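Local coordinates for protein Protease/Reverse transcriptase/ribonuclease H (Eastern chimpanzee simian foamy virus, PDB 7KSF) that probably cleaves viral polyproteins with its aspartic protease, copies RNA and DNA templates into DNA by its reverse transcriptase, and degrades RNA of RNA-DNA hybrids through RNase H, at residues V217-L223 with G283-S287; R209-Y214 with W277-G283; T460-Y466 with L568-V574. The protein carries 1 engineered substitution. All coordinates share one frame. Residue numbers count along the deposited sequence, not the author numbering.

Contact 1. Residues V217-L223 with G283-S287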
# COMPACT_ATOMS: atom_id res chain seq x y z
N VAL A 217 3.38 -28.04 0.52
CA VAL A 217 2.22 -28.57 1.24
C VAL A 217 0.93 -28.24 0.49
O VAL A 217 -0.03 -29.02 0.54
CB VAL A 217 2.20 -28.03 2.67
CG1 VAL A 217 1.14 -28.74 3.50
CG2 VAL A 217 3.56 -28.18 3.32
N ASN A 218 0.89 -27.11 -0.22
CA ASN A 218 -0.34 -26.69 -0.88
C ASN A 218 -0.70 -27.61 -2.04
O ASN A 218 -1.89 -27.80 -2.33
CB ASN A 218 -0.21 -25.25 -1.35
CG ASN A 218 0.11 -24.29 -0.22
OD1 ASN A 218 -0.15 -24.58 0.95
ND2 ASN A 218 0.70 -23.15 -0.55
N LYS A 219 0.30 -28.18 -2.72
CA LYS A 219 0.02 -29.16 -3.77
C LYS A 219 -0.64 -30.42 -3.20
O LYS A 219 -1.33 -31.13 -3.94
CB LYS A 219 1.31 -29.54 -4.50
CG LYS A 219 2.20 -30.49 -3.72
CD LYS A 219 3.51 -30.75 -4.44
CE LYS A 219 4.38 -31.72 -3.65
NZ LYS A 219 5.71 -31.92 -4.30
N THR A 220 -0.44 -30.69 -1.91
CA THR A 220 -1.06 -31.85 -1.27
C THR A 220 -2.48 -31.54 -0.82
O THR A 220 -3.41 -32.29 -1.12
CB THR A 220 -0.21 -32.29 -0.07
OG1 THR A 220 0.99 -32.92 -0.54
CG2 THR A 220 -0.99 -33.25 0.81
N ILE A 221 -2.63 -30.43 -0.09
CA ILE A 221 -3.96 -30.00 0.43
C ILE A 221 -4.86 -29.59 -0.75
O ILE A 221 -4.46 -28.68 -1.49
CB ILE A 221 -3.81 -28.86 1.46
CG1 ILE A 221 -3.48 -29.39 2.85
CG2 ILE A 221 -5.05 -27.97 1.47
CD1 ILE A 221 -2.18 -30.15 2.93
N PRO A 222 -6.03 -30.23 -0.94
CA PRO A 222 -6.93 -29.87 -2.05
C PRO A 222 -7.78 -28.64 -1.70
O PRO A 222 -7.95 -28.37 -0.52
CB PRO A 222 -7.83 -31.11 -2.15
CG PRO A 222 -7.92 -31.62 -0.73
CD PRO A 222 -6.56 -31.32 -0.12
N LEU A 223 -8.28 -27.94 -2.72
CA LEU A 223 -9.11 -26.72 -2.50
C LEU A 223 -10.52 -27.15 -2.08
O LEU A 223 -11.39 -27.28 -2.96
CB LEU A 223 -9.15 -25.91 -3.80
CG LEU A 223 -8.06 -24.84 -3.93
CD1 LEU A 223 -8.42 -23.84 -5.01
CD2 LEU A 223 -7.82 -24.14 -2.61
N GLY A 283 1.19 -18.01 3.91
CA GLY A 283 1.70 -18.80 2.81
C GLY A 283 1.06 -20.16 2.67
O GLY A 283 1.35 -20.87 1.69
N PHE A 284 0.21 -20.56 3.61
CA PHE A 284 -0.53 -21.81 3.54
C PHE A 284 -1.66 -21.70 2.51
O PHE A 284 -2.07 -20.61 2.12
CB PHE A 284 -1.08 -22.18 4.92
CG PHE A 284 -1.81 -23.50 4.95
CD1 PHE A 284 -3.20 -23.54 5.02
CD2 PHE A 284 -1.12 -24.69 4.91
CE1 PHE A 284 -3.87 -24.75 5.05
CE2 PHE A 284 -1.78 -25.91 4.94
CZ PHE A 284 -3.16 -25.93 5.01
N LEU A 285 -2.15 -22.86 2.08
CA LEU A 285 -3.12 -22.89 0.99
C LEU A 285 -4.47 -22.33 1.42
O LEU A 285 -5.05 -21.49 0.72
CB LEU A 285 -3.28 -24.32 0.47
CG LEU A 285 -4.10 -24.48 -0.81
CD1 LEU A 285 -3.52 -23.63 -1.93
CD2 LEU A 285 -4.18 -25.94 -1.23
N ASN A 286 -4.99 -22.78 2.56
CA ASN A 286 -6.34 -22.43 2.99
C ASN A 286 -6.38 -21.35 4.05
O ASN A 286 -7.48 -20.97 4.49
CB ASN A 286 -7.07 -23.68 3.51
CG ASN A 286 -7.40 -24.65 2.41
OD1 ASN A 286 -7.41 -24.30 1.23
ND2 ASN A 286 -7.68 -25.90 2.78
N SER A 287 -5.23 -20.84 4.49
CA SER A 287 -5.22 -19.80 5.52
C SER A 287 -5.96 -18.53 5.10
O SER A 287 -6.77 -18.03 5.89
CB SER A 287 -3.79 -19.50 5.95
OG SER A 287 -3.26 -20.55 6.74

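Contact 2. Residues R209-Y214 with W277-G283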
# COMPACT_ATOMS: atom_id res chain seq x y z
N ARG A 209 12.28 -9.97 8.01
CA ARG A 209 11.14 -10.82 8.33
C ARG A 209 11.29 -12.14 7.59
O ARG A 209 11.79 -12.19 6.46
CB ARG A 209 9.82 -10.14 7.98
CG ARG A 209 9.75 -9.61 6.56
CD ARG A 209 8.51 -8.74 6.33
NE ARG A 209 7.27 -9.47 6.57
CZ ARG A 209 6.60 -10.14 5.64
NH1 ARG A 209 7.06 -10.20 4.40
NH2 ARG A 209 5.47 -10.77 5.95
N MET A 210 10.85 -13.22 8.23
CA MET A 210 10.99 -14.56 7.68
C MET A 210 9.82 -14.89 6.76
O MET A 210 8.71 -14.35 6.91
CB MET A 210 11.09 -15.60 8.79
CG MET A 210 9.80 -15.85 9.55
SD MET A 210 9.90 -17.25 10.69
CE MET A 210 8.22 -17.34 11.27
N VAL A 211 10.07 -15.78 5.81
CA VAL A 211 9.07 -16.21 4.83
C VAL A 211 9.14 -17.72 4.71
O VAL A 211 10.23 -18.29 4.56
CB VAL A 211 9.28 -15.55 3.46
CG1 VAL A 211 8.31 -16.12 2.44
CG2 VAL A 211 9.12 -14.04 3.56
N LEU A 212 7.98 -18.38 4.77
CA LEU A 212 7.90 -19.83 4.66
C LEU A 212 7.51 -20.22 3.24
O LEU A 212 6.71 -19.54 2.59
CB LEU A 212 6.89 -20.40 5.65
CG LEU A 212 7.30 -20.28 7.12
CD1 LEU A 212 6.16 -20.70 8.02
CD2 LEU A 212 8.54 -21.12 7.39
N ASP A 213 8.08 -21.32 2.76
CA ASP A 213 7.84 -21.82 1.41
C ASP A 213 6.87 -23.00 1.51
O ASP A 213 7.28 -24.16 1.62
CB ASP A 213 9.15 -22.22 0.75
CG ASP A 213 8.99 -22.54 -0.72
OD1 ASP A 213 8.05 -22.00 -1.33
OD2 ASP A 213 9.80 -23.33 -1.26
N TYR A 214 5.57 -22.69 1.47
CA TYR A 214 4.52 -23.67 1.71
C TYR A 214 3.93 -24.26 0.44
O TYR A 214 2.94 -24.98 0.51
CB TYR A 214 3.41 -23.04 2.56
CG TYR A 214 3.64 -23.14 4.04
CD1 TYR A 214 4.23 -24.28 4.60
CD2 TYR A 214 3.28 -22.11 4.90
CE1 TYR A 214 4.44 -24.38 5.95
CE2 TYR A 214 3.49 -22.20 6.26
CZ TYR A 214 4.07 -23.34 6.78
OH TYR A 214 4.28 -23.44 8.13
N TRP A 277 3.26 -24.78 14.20
CA TRP A 277 2.34 -23.66 14.31
C TRP A 277 1.09 -24.06 15.08
O TRP A 277 0.45 -25.07 14.76
CB TRP A 277 1.94 -23.13 12.93
CG TRP A 277 3.01 -22.33 12.27
CD1 TRP A 277 4.00 -22.80 11.46
CD2 TRP A 277 3.18 -20.91 12.34
NE1 TRP A 277 4.79 -21.76 11.03
CE2 TRP A 277 4.30 -20.59 11.55
CE3 TRP A 277 2.49 -19.88 12.99
CZ2 TRP A 277 4.76 -19.28 11.40
CZ3 TRP A 277 2.95 -18.58 12.84
CH2 TRP A 277 4.07 -18.30 12.05
N THR A 278 0.75 -23.28 16.11
CA THR A 278 -0.52 -23.45 16.79
C THR A 278 -1.66 -22.81 16.01
O THR A 278 -2.79 -23.32 16.04
CB THR A 278 -0.45 -22.83 18.20
OG1 THR A 278 0.58 -23.48 18.95
CG2 THR A 278 -1.77 -22.99 18.93
N ARG A 279 -1.38 -21.74 15.29
CA ARG A 279 -2.38 -20.99 14.54
C ARG A 279 -2.15 -21.17 13.04
O ARG A 279 -1.20 -21.83 12.61
CB ARG A 279 -2.33 -19.51 14.93
CG ARG A 279 -2.05 -19.28 16.40
CD ARG A 279 -3.22 -19.70 17.27
NE ARG A 279 -3.04 -19.28 18.66
CZ ARG A 279 -3.31 -18.06 19.10
NH1 ARG A 279 -3.75 -17.13 18.26
NH2 ARG A 279 -3.12 -17.76 20.38
N LEU A 280 -3.04 -20.58 12.25
CA LEU A 280 -2.88 -20.63 10.80
C LEU A 280 -1.62 -19.87 10.40
O LEU A 280 -1.38 -18.76 10.89
CB LEU A 280 -4.10 -20.04 10.10
CG LEU A 280 -5.45 -20.73 10.22
CD1 LEU A 280 -6.52 -19.85 9.59
CD2 LEU A 280 -5.43 -22.10 9.55
N PRO A 281 -0.80 -20.42 9.51
CA PRO A 281 0.39 -19.70 9.05
C PRO A 281 0.19 -19.01 7.71
O PRO A 281 -0.67 -19.41 6.92
CB PRO A 281 1.45 -20.81 8.96
CG PRO A 281 0.65 -22.11 8.80
CD PRO A 281 -0.82 -21.81 9.02
N GLN A 282 0.97 -17.96 7.46
CA GLN A 282 0.89 -17.24 6.20
C GLN A 282 1.64 -18.00 5.12
O GLN A 282 2.67 -18.64 5.37
CB GLN A 282 1.47 -15.83 6.35
CG GLN A 282 2.87 -15.79 6.94
CD GLN A 282 3.28 -14.38 7.35
OE1 GLN A 282 2.49 -13.44 7.27
NE2 GLN A 282 4.51 -14.24 7.81
N GLY A 283 1.19 -18.01 3.91
CA GLY A 283 1.70 -18.80 2.81
C GLY A 283 1.06 -20.16 2.67
O GLY A 283 1.35 -20.87 1.69

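Contact 3. Residues T460-Y466 with L568-V574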
# COMPACT_ATOMS: atom_id res chain seq x y z
N THR A 460 4.70 -3.39 -19.93
CA THR A 460 5.02 -2.39 -18.93
C THR A 460 6.42 -1.84 -19.13
O THR A 460 7.30 -2.50 -19.69
CB THR A 460 4.91 -2.94 -17.49
OG1 THR A 460 4.82 -1.85 -16.57
CG2 THR A 460 6.13 -3.78 -17.14
N SER A 461 6.62 -0.62 -18.66
CA SER A 461 7.89 0.08 -18.60
C SER A 461 8.35 0.16 -17.14
O SER A 461 7.59 -0.13 -16.22
CB SER A 461 7.73 1.49 -19.17
OG SER A 461 6.80 2.25 -18.41
N PRO A 462 9.62 0.54 -16.91
CA PRO A 462 10.06 0.71 -15.51
C PRO A 462 9.25 1.73 -14.74
O PRO A 462 9.22 1.66 -13.50
CB PRO A 462 11.52 1.17 -15.67
CG PRO A 462 11.94 0.62 -16.97
CD PRO A 462 10.73 0.68 -17.86
N SER A 463 8.58 2.67 -15.41
CA SER A 463 7.83 3.72 -14.73
C SER A 463 6.33 3.47 -14.68
O SER A 463 5.68 3.90 -13.73
CB SER A 463 8.09 5.07 -15.41
OG SER A 463 7.81 5.00 -16.80
N ALA A 464 5.77 2.77 -15.67
CA ALA A 464 4.34 2.55 -15.72
C ALA A 464 4.05 1.40 -16.68
O ALA A 464 4.94 0.91 -17.38
CB ALA A 464 3.59 3.82 -16.15
N GLY A 465 2.79 0.99 -16.71
CA GLY A 465 2.34 -0.06 -17.60
C GLY A 465 1.53 0.49 -18.76
O GLY A 465 1.02 1.60 -18.71
N TYR A 466 1.42 -0.32 -19.81
CA TYR A 466 0.66 0.03 -21.00
C TYR A 466 -0.31 -1.10 -21.32
O TYR A 466 0.11 -2.24 -21.53
CB TYR A 466 1.58 0.29 -22.19
CG TYR A 466 2.68 1.30 -21.91
CD1 TYR A 466 2.40 2.65 -21.78
CD2 TYR A 466 4.00 0.89 -21.77
CE1 TYR A 466 3.40 3.57 -21.52
CE2 TYR A 466 5.01 1.80 -21.50
CZ TYR A 466 4.70 3.14 -21.38
OH TYR A 466 5.70 4.05 -21.12
N LEU A 568 10.05 -3.33 -23.44
CA LEU A 568 9.83 -1.98 -22.94
C LEU A 568 10.61 -1.72 -21.66
O LEU A 568 10.14 -1.00 -20.77
CB LEU A 568 8.33 -1.73 -22.72
CG LEU A 568 7.44 -1.93 -23.94
CD1 LEU A 568 6.04 -1.41 -23.64
CD2 LEU A 568 8.03 -1.24 -25.16
N LYS A 569 11.81 -2.29 -21.55
CA LYS A 569 12.64 -2.03 -20.38
C LYS A 569 13.34 -0.68 -20.49
O LYS A 569 13.54 -0.00 -19.47
CB LYS A 569 13.67 -3.14 -20.19
CG LYS A 569 14.66 -3.29 -21.34
CD LYS A 569 16.00 -3.83 -20.87
CE LYS A 569 15.87 -5.20 -20.21
NZ LYS A 569 17.19 -5.73 -19.76
N HIS A 570 13.72 -0.29 -21.70
CA HIS A 570 14.37 1.00 -21.93
C HIS A 570 13.38 2.10 -22.26
O HIS A 570 13.80 3.18 -22.70
CB HIS A 570 15.41 0.87 -23.04
CG HIS A 570 16.69 0.23 -22.60
ND1 HIS A 570 16.91 -1.13 -22.67
CD2 HIS A 570 17.82 0.76 -22.08
CE1 HIS A 570 18.12 -1.41 -22.22
NE2 HIS A 570 18.70 -0.28 -21.85
N ILE A 571 12.09 1.86 -22.08
CA ILE A 571 11.12 2.94 -22.31
C ILE A 571 11.38 4.05 -21.30
O ILE A 571 11.49 3.78 -20.09
CB ILE A 571 9.68 2.42 -22.19
CG1 ILE A 571 9.30 1.64 -23.44
CG2 ILE A 571 8.71 3.57 -21.99
CD1 ILE A 571 9.27 2.50 -24.68
N PRO A 572 11.51 5.30 -21.74
CA PRO A 572 11.76 6.40 -20.80
C PRO A 572 10.62 6.60 -19.82
O PRO A 572 9.59 5.92 -19.89
CB PRO A 572 11.94 7.62 -21.72
CG PRO A 572 12.29 7.05 -23.06
CD PRO A 572 11.54 5.76 -23.14
N ASP A 573 10.80 7.54 -18.90
CA ASP A 573 9.80 7.77 -17.87
C ASP A 573 8.55 8.41 -18.45
O ASP A 573 8.63 9.34 -19.27
CB ASP A 573 10.37 8.67 -16.76
CG ASP A 573 11.44 7.98 -15.96
OD1 ASP A 573 11.34 6.75 -15.75
OD2 ASP A 573 12.39 8.66 -15.53
N VAL A 574 7.39 7.91 -18.03
CA VAL A 574 6.12 8.50 -18.43
C VAL A 574 5.98 9.88 -17.80
O VAL A 574 6.22 10.05 -16.60
CB VAL A 574 4.96 7.58 -18.05
CG1 VAL A 574 3.63 8.15 -18.51
CG2 VAL A 574 5.18 6.19 -18.63

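Contact 1. Residues V217-L223 with G283-S287
G283 opens the second segment at a bend with a positive phi of 90°. A side chain here would press its CB against the carbonyl oxygen of Q282, so the absence of one suits the turn. Its own carbonyl is met by the carboxamide of N218: ND2 donates to G283 O at 3.3 Å and almost linearly (175°). Asparagine fits because its short, polar side chain can reach sideways from the end of a helix to a loop carbonyl.

F284 follows with a t rotamer that brings the far end of the ring to the other segment. V217 CG1 lies at the ring edge, 4.3 Å from F284 CE2, while I221 CG1 is 4.1 Å from F284 CZ. These branched residues give the buried ring an apolar border, and the polar N218 carboxamide adjoins it. L285 points straight across and loses more area than any other residue here; its branched end fills the space between I221 and L223, CD2 3.5 Å from I221 CG2 and CG 4.1 Å from L223 CD2. N286 sets its amide at the edge of this apolar patch, ND2 3.6 Å from I221 CG2. S287 does not reach across; its OG bonds back to P281 O.

Within the reverse transcriptase region, the contact packs the turn following helix 215-218 against the loop leading from strand 273-277 into helix 287-299. V217 O accepts from both T220 N and I221 N where the first helix ends, V217 also rests on M194, and S287 begins the second helix.

Contact 2. Residues R209-Y214 with W277-G283
The chain is extended through R209-L212, nearly all of strand 208-212, then turns at Y214 (phi/psi -98/8°), whereas W277-G283 is mostly an irregular loop. The backbones converge only at Y214 and G283, whose CA atoms are 5.7 Å apart, and no hydrogen bond crosses. L280-G283 spell LPQG, a signature of retroviral reverse transcriptases; in relatives this loop borders the incoming-nucleotide site at the junction of fingers and palm, so a similar role is probable here.

Side chains do the joining. The broad indole of W277 receives two apolar ends from the strand, the methionine's terminal methyl and a leucine methyl: M210 CE lies 4.0 Å from W277 CZ2, and L212 CD1 3.9 Å from the same atom. W254 and F268 also meet the indole. Y214 CE2 touches P281 CB at 3.7 Å; the compact proline ring fills the space beside the phenol, whose OH makes a weak hydrogen bond to T266 O. Q282 approaches R209 without bonding to it. At G283 a side chain would point toward 209-214, where the backbone already comes close: G283 O lies 3.1 Å from Y214 CB.

Contact 3. Residues T460-Y466 with L568-V574
P462 is the most prominent bump: its ring pushes into the hollow of the bend at L568-I571, with CG 3.0 Å from K569 O and CD 3.4 Å from L568 O. A rigid, compact ring suits a tight pocket walled by carbonyls. Beside it the backbones come close enough for S461 CA to make a CA-H...O contact with L568 O at 3.3 Å, and L568 CB nestles 3.3 Å from T460 O.

The second bump is the ring of Y466, around which three aliphatic side chains form a shallow cup. L568 CD1 lies 3.6 Å from Y466 CD2; I571 CG2 sits at the ring edge, 4.1 Å from Y466 CZ; V574 CG2 is also 4.1 Å from Y466 CZ. Leucine, isoleucine and valine supply the branched methyl groups that line such a cup.

The first segment is the tip of the hairpin joining strands 454-460 and 464-471, the first two of a five-stranded sheet in the order 3-2-1-4-5, the RNase H-like fold of the reverse transcriptase connection domain. Across the turn A464 O takes bonds from S461 N (2.6 Å), T460 OG1 (2.9 Å) and S461 OG (2.5 Å). The 568-574 loop curls around this tip, while L568 and I571 also touch helix 383-392.

At the far end of the curl, V574 CG2 lies in the dip beside the small A464, 3.8 Å from its CB. Next to it S463, short enough to fit beneath the loop, accepts a hydrogen bond through OG from V574 N at 3.2 Å (156°).

How the contacts relate
Contacts 1 and 2 belong together in the reverse transcriptase family region, their centres 12 Å apart, and both use G283. Strand 208-212 leads directly into helix 215-218, and the loop from strand 273-277 leads into helix 287-299, so one continuous piece of chain packs along another and the segments alternate in sequence. The S287 OG to P281 O hydrogen bond and the backbone N of F284 packing on the Y214 ring tie them further. Contact 3 comes later in the chain, a separate hairpin-loop packing in the RNase H-like connection fold; its centre is 36 Å from that of contact 1 and 35 Å from that of contact 2, with no touch.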